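Probable dipeptidase (Pseudomonas aeruginosa, PDB 3B40) probably acts as a metal-dependent dipeptidase of the M19 membrane dipeptidase family, cleaving the peptide bond of dipeptides. Local coordinates at residues A[48-53]-A[129-134]; A[100-105]-A[133-138]. The protein carries 11 engineered substitutions. All coordinates share one frame; numbering follows the deposited sequence.

Contact 1 (A[48-53]-A[129-134]); sequences GQLDLV and GKFAIV. Engineered in segment 48-53: Gly48 (natural residue Asn).
Leu52 and Phe131 mark the nearest approach of the two backbones, with 7.7 Å between CA of Leu52 and CA of Phe131. Segment 48-53 is loop that turns into the first residues of helix 52-58. Segment 129-134 leaves a helix at Gly129 in a Schellman motif and becomes strand 131-138. The main chains are too far apart to bond, and the contact is made by apolar side chains alone. Phe131 carries it. Its CG lies opposite the backbone N (chi1 -176°), which sends the ring out from the strand toward the loop. Leu50 points toward the strand, and its CD1 reaches CZ of Phe131 at 3.8 Å. Leu52 touches the root of the side chain instead, CD2 to CB of Phe131 at 4.1 Å. Both methyls come at the ring obliquely. The strand belongs to the parallel sheet of the M19 fold, a TIM-barrel type; the loop leads into helix 52-58, which precedes strand 62-68. Asp51, at the N-cap of that helix, turns away from the strand and forms a salt bridge with Lys54. Leu50 also rests on Leu65 and Leu52 on Val113, while Ala63 packs on Phe131.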
loop_
_atom_site.group_PDB
_atom_site.type_symbol
_atom_site.label_atom_id
_atom_site.label_comp_id
_atom_site.label_asym_id
_atom_site.label_seq_id
_atom_site.Cartn_x
_atom_site.Cartn_y
_atom_site.Cartn_z
ATOM N N GLY A 48 15.482 4.492 -7.618
ATOM C CA GLY A 48 14.209 4.174 -6.988
ATOM C C GLY A 48 14.208 4.513 -5.513
ATOM O O GLY A 48 15.176 5.071 -4.989
ATOM N N GLN A 49 13.124 4.159 -4.827
ATOM C CA GLN A 49 13.015 4.476 -3.413
ATOM C C GLN A 49 13.451 3.309 -2.538
ATOM O O GLN A 49 13.494 3.433 -1.334
ATOM C CB GLN A 49 11.606 4.970 -3.099
ATOM C CG GLN A 49 11.374 6.349 -3.673
ATOM C CD GLN A 49 9.922 6.817 -3.545
ATOM O OE1 GLN A 49 9.009 6.160 -4.018
ATOM N NE2 GLN A 49 9.727 7.970 -2.937
ATOM N N LEU A 50 13.778 2.180 -3.160
ATOM C CA LEU A 50 14.295 1.025 -2.451
ATOM C C LEU A 50 15.475 0.359 -3.198
ATOM O O LEU A 50 15.372 0.007 -4.385
ATOM C CB LEU A 50 13.190 -0.019 -2.211
ATOM C CG LEU A 50 13.619 -1.443 -1.769
ATOM C CD1 LEU A 50 14.199 -1.550 -0.301
ATOM C CD2 LEU A 50 12.536 -2.504 -2.004
ATOM N N ASP A 51 16.545 0.114 -2.457
ATOM C CA ASP A 51 17.633 -0.794 -2.896
ATOM C C ASP A 51 18.384 -1.271 -1.664
ATOM O O ASP A 51 18.083 -0.821 -0.569
ATOM C CB ASP A 51 18.569 -0.115 -3.906
ATOM C CG ASP A 51 19.015 1.261 -3.451
ATOM O OD1 ASP A 51 19.779 1.350 -2.443
ATOM O OD2 ASP A 51 18.632 2.255 -4.128
ATOM N N LEU A 52 19.352 -2.179 -1.825
ATOM C CA LEU A 52 20.028 -2.725 -0.649
ATOM C C LEU A 52 20.919 -1.700 0.067
ATOM O O LEU A 52 21.098 -1.759 1.272
ATOM C CB LEU A 52 20.772 -4.024 -0.974
ATOM C CG LEU A 52 19.946 -5.227 -1.472
ATOM C CD1 LEU A 52 20.885 -6.356 -1.914
ATOM C CD2 LEU A 52 18.952 -5.741 -0.449
ATOM N N VAL A 53 21.461 -0.757 -0.694
ATOM C CA VAL A 53 22.256 0.349 -0.153
ATOM C C VAL A 53 21.433 1.301 0.724
ATOM O O VAL A 53 21.811 1.592 1.878
ATOM C CB VAL A 53 22.961 1.146 -1.291
ATOM C CG1 VAL A 53 23.757 2.345 -0.711
ATOM C CG2 VAL A 53 23.900 0.220 -2.093
ATOM N N GLY A 129 21.228 -10.475 9.332
ATOM C CA GLY A 129 21.582 -9.282 8.566
ATOM C C GLY A 129 21.146 -9.312 7.106
ATOM O O GLY A 129 21.747 -8.646 6.243
ATOM N N LYS A 130 20.115 -10.093 6.814
ATOM C CA LYS A 130 19.575 -10.147 5.459
ATOM C C LYS A 130 18.274 -9.334 5.407
ATOM O O LYS A 130 17.439 -9.459 6.291
ATOM C CB LYS A 130 19.268 -11.595 5.048
ATOM C CG LYS A 130 20.454 -12.560 5.005
ATOM C CD LYS A 130 19.935 -13.963 4.758
ATOM C CE LYS A 130 21.036 -14.960 4.452
ATOM N NZ LYS A 130 21.733 -15.342 5.668
ATOM N N PHE A 131 18.118 -8.506 4.383
ATOM C CA PHE A 131 16.867 -7.794 4.156
ATOM C C PHE A 131 15.759 -8.829 3.969
ATOM O O PHE A 131 15.869 -9.736 3.141
ATOM C CB PHE A 131 16.971 -6.923 2.912
ATOM C CG PHE A 131 15.750 -6.077 2.643
ATOM C CD1 PHE A 131 15.533 -4.894 3.351
ATOM C CD2 PHE A 131 14.833 -6.444 1.652
ATOM C CE1 PHE A 131 14.420 -4.086 3.072
ATOM C CE2 PHE A 131 13.708 -5.642 1.376
ATOM C CZ PHE A 131 13.505 -4.477 2.100
ATOM N N ALA A 132 14.692 -8.674 4.741
ATOM C CA ALA A 132 13.596 -9.650 4.741
ATOM C C ALA A 132 12.416 -9.198 3.879
ATOM O O ALA A 132 11.673 -8.253 4.210
ATOM C CB ALA A 132 13.152 -9.952 6.151
ATOM N N ILE A 133 12.272 -9.857 2.743
ATOM C CA ILE A 133 11.124 -9.622 1.866
ATOM C C ILE A 133 9.928 -10.401 2.368
ATOM O O ILE A 133 10.030 -11.608 2.626
ATOM C CB ILE A 133 11.433 -10.063 0.428
ATOM C CG1 ILE A 133 12.468 -9.127 -0.205
ATOM C CG2 ILE A 133 10.135 -10.145 -0.431
ATOM C CD1 ILE A 133 13.035 -9.656 -1.524
ATOM N N VAL A 134 8.795 -9.716 2.510
ATOM C CA VAL A 134 7.529 -10.388 2.716
ATOM C C VAL A 134 6.809 -10.308 1.364
ATOM O O VAL A 134 6.597 -9.213 0.833
ATOM C CB VAL A 134 6.697 -9.736 3.848
ATOM C CG1 VAL A 134 5.268 -10.312 3.863
ATOM C CG2 VAL A 134 7.396 -9.940 5.198
#

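Contact 2 (A[100-105]-A[133-138]); sequences KILTGM and IVMSML
No ring or other flat group takes part where Leu102 and Met105 of the helix meet Ile133 and Met135 of the strand; methyl groups and the sulfur of Met105 do the touching. Leu102 is central, and its two methyls part between two strand residues. Leu102 CD2 meets CD1 of Ile133 at 3.9 Å. Leu102 CD1 turns to CE of Met135, at 4.2 Å. Met135 gets there because its chain is extended through chi1 and chi2 and then bends at chi3 (-65°), which brings the methyl nearer the helix than its CB direction suggests. Met105, one helical turn on from Leu102, meets the same methyl of Ile133: its SD lies 4.1 Å from CD1 of Ile133. All four side chains are buried. The axes of helix segment 100-105 and strand segment 133-138 run nearly antiparallel, 163° between their directions, and approach to 10.6 Å, as expected for a helix packed on a strand of a parallel beta/alpha barrel. Val134 and Ser136 turn away from the helix, in keeping with strand alternation. Helix 87-108 also rests on strand 62-68, where Leu102 touches Leu65 and Ile67. Strand 113-115 lies on the other side of strand 131-138, with Val113 and Ile115 against Ile133.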
loop_
_atom_site.group_PDB
_atom_site.type_symbol
_atom_site.label_atom_id
_atom_site.label_comp_id
_atom_site.label_asym_id
_atom_site.label_seq_id
_atom_site.Cartn_x
_atom_site.Cartn_y
_atom_site.Cartn_z
ATOM N N LYS A 100 9.680 -13.198 -10.517
ATOM C CA LYS A 100 11.041 -13.520 -10.944
ATOM C C LYS A 100 12.059 -12.534 -10.369
ATOM O O LYS A 100 13.179 -12.921 -10.038
ATOM C CB LYS A 100 11.145 -13.549 -12.463
ATOM C CG LYS A 100 10.748 -14.886 -13.089
ATOM C CD LYS A 100 10.693 -14.755 -14.617
ATOM C CE LYS A 100 12.088 -14.475 -15.236
ATOM N NZ LYS A 100 12.713 -15.674 -15.875
ATOM N N ILE A 101 11.668 -11.265 -10.248
ATOM C CA ILE A 101 12.531 -10.253 -9.601
ATOM C C ILE A 101 12.881 -10.625 -8.143
ATOM O O ILE A 101 14.067 -10.580 -7.720
ATOM C CB ILE A 101 11.901 -8.830 -9.675
ATOM C CG1 ILE A 101 11.888 -8.323 -11.125
ATOM C CG2 ILE A 101 12.657 -7.810 -8.731
ATOM C CD1 ILE A 101 11.186 -6.940 -11.297
ATOM N N LEU A 102 11.857 -11.011 -7.390
ATOM C CA LEU A 102 11.975 -11.296 -5.957
ATOM C C LEU A 102 12.781 -12.547 -5.671
ATOM O O LEU A 102 13.697 -12.533 -4.857
ATOM C CB LEU A 102 10.589 -11.393 -5.296
ATOM C CG LEU A 102 9.754 -10.096 -5.276
ATOM C CD1 LEU A 102 8.371 -10.344 -4.708
ATOM C CD2 LEU A 102 10.488 -9.030 -4.438
ATOM N N THR A 103 12.447 -13.644 -6.328
ATOM C CA THR A 103 13.217 -14.867 -6.119
ATOM C C THR A 103 14.621 -14.692 -6.712
ATOM O O THR A 103 15.592 -15.312 -6.251
ATOM C CB THR A 103 12.513 -16.081 -6.732
ATOM O OG1 THR A 103 12.275 -15.841 -8.113
ATOM C CG2 THR A 103 11.170 -16.347 -6.043
ATOM N N GLY A 104 14.728 -13.849 -7.735
ATOM C CA GLY A 104 16.017 -13.586 -8.354
ATOM C C GLY A 104 16.960 -12.793 -7.455
ATOM O O GLY A 104 18.170 -12.964 -7.553
ATOM N N MET A 105 16.411 -11.928 -6.590
ATOM C CA MET A 105 17.186 -11.122 -5.638
ATOM C C MET A 105 17.825 -12.038 -4.613
ATOM O O MET A 105 18.967 -11.839 -4.252
ATOM C CB MET A 105 16.318 -10.063 -4.889
ATOM C CG MET A 105 15.775 -8.912 -5.741
ATOM S SD MET A 105 14.509 -7.847 -4.944
ATOM C CE MET A 105 15.518 -7.073 -3.694
ATOM N N ILE A 133 12.272 -9.857 2.743
ATOM C CA ILE A 133 11.124 -9.622 1.866
ATOM C C ILE A 133 9.928 -10.401 2.368
ATOM O O ILE A 133 10.030 -11.608 2.626
ATOM C CB ILE A 133 11.433 -10.063 0.428
ATOM C CG1 ILE A 133 12.468 -9.127 -0.205
ATOM C CG2 ILE A 133 10.135 -10.145 -0.431
ATOM C CD1 ILE A 133 13.035 -9.656 -1.524
ATOM N N VAL A 134 8.795 -9.716 2.510
ATOM C CA VAL A 134 7.529 -10.388 2.716
ATOM C C VAL A 134 6.809 -10.308 1.364
ATOM O O VAL A 134 6.597 -9.213 0.833
ATOM C CB VAL A 134 6.697 -9.736 3.848
ATOM C CG1 VAL A 134 5.268 -10.312 3.863
ATOM C CG2 VAL A 134 7.396 -9.940 5.198
ATOM N N MET A 135 6.538 -11.469 0.771
ATOM C CA MET A 135 5.983 -11.521 -0.571
ATOM C C MET A 135 4.504 -11.305 -0.394
ATOM O O MET A 135 3.837 -12.105 0.252
ATOM C CB MET A 135 6.175 -12.888 -1.220
ATOM C CG MET A 135 5.657 -12.949 -2.676
ATOM S SD MET A 135 6.037 -14.511 -3.593
ATOM C CE MET A 135 7.834 -14.372 -3.652
ATOM N N SER A 136 3.999 -10.215 -0.959
ATOM C CA SER A 136 2.558 -9.943 -0.856
ATOM C C SER A 136 1.992 -10.005 -2.267
ATOM O O SER A 136 2.728 -10.288 -3.209
ATOM C CB SER A 136 2.300 -8.595 -0.181
ATOM O OG SER A 136 3.031 -7.551 -0.822
ATOM N N MET A 137 0.690 -9.787 -2.397
ATOM C CA MET A 137 0.007 -9.797 -3.680
ATOM C C MET A 137 -1.084 -8.759 -3.509
ATOM O O MET A 137 -1.737 -8.722 -2.461
ATOM C CB MET A 137 -0.584 -11.204 -3.952
ATOM C CG MET A 137 -1.295 -11.376 -5.287
ATOM S SD MET A 137 -1.349 -13.055 -5.985
ATOM C CE MET A 137 -2.574 -13.778 -4.968
ATOM N N LEU A 138 -1.263 -7.889 -4.498
ATOM C CA LEU A 138 -2.325 -6.904 -4.426
ATOM C C LEU A 138 -3.045 -6.924 -5.753
ATOM O O LEU A 138 -2.398 -6.886 -6.802
ATOM C CB LEU A 138 -1.773 -5.500 -4.079
ATOM C CG LEU A 138 -2.734 -4.316 -3.880
ATOM C CD1 LEU A 138 -3.559 -4.471 -2.611
ATOM C CD2 LEU A 138 -1.940 -3.003 -3.794
#

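Both contacts end on strand 131-138, contact 1 near its start and contact 2 farther along, with centres about 11 Å apart. They share Ile133 and Val134 in their segments but otherwise do not touch. In chain order, segment 48-53 comes first, then strand 62-68, helix 87-108 with segment 100-105, the short strand 113-115 and helix 119-127, and last the common strand. Strand 131-138 is paired in parallel with 62-68, 113-115 and 160-162, so it is well embedded in the sheet. The loop at 48-53 and helix 87-108 thus pack on successive odd-numbered residues of one strand. They join an early part of the chain to the sheet of the barrel of this probable dipeptidase.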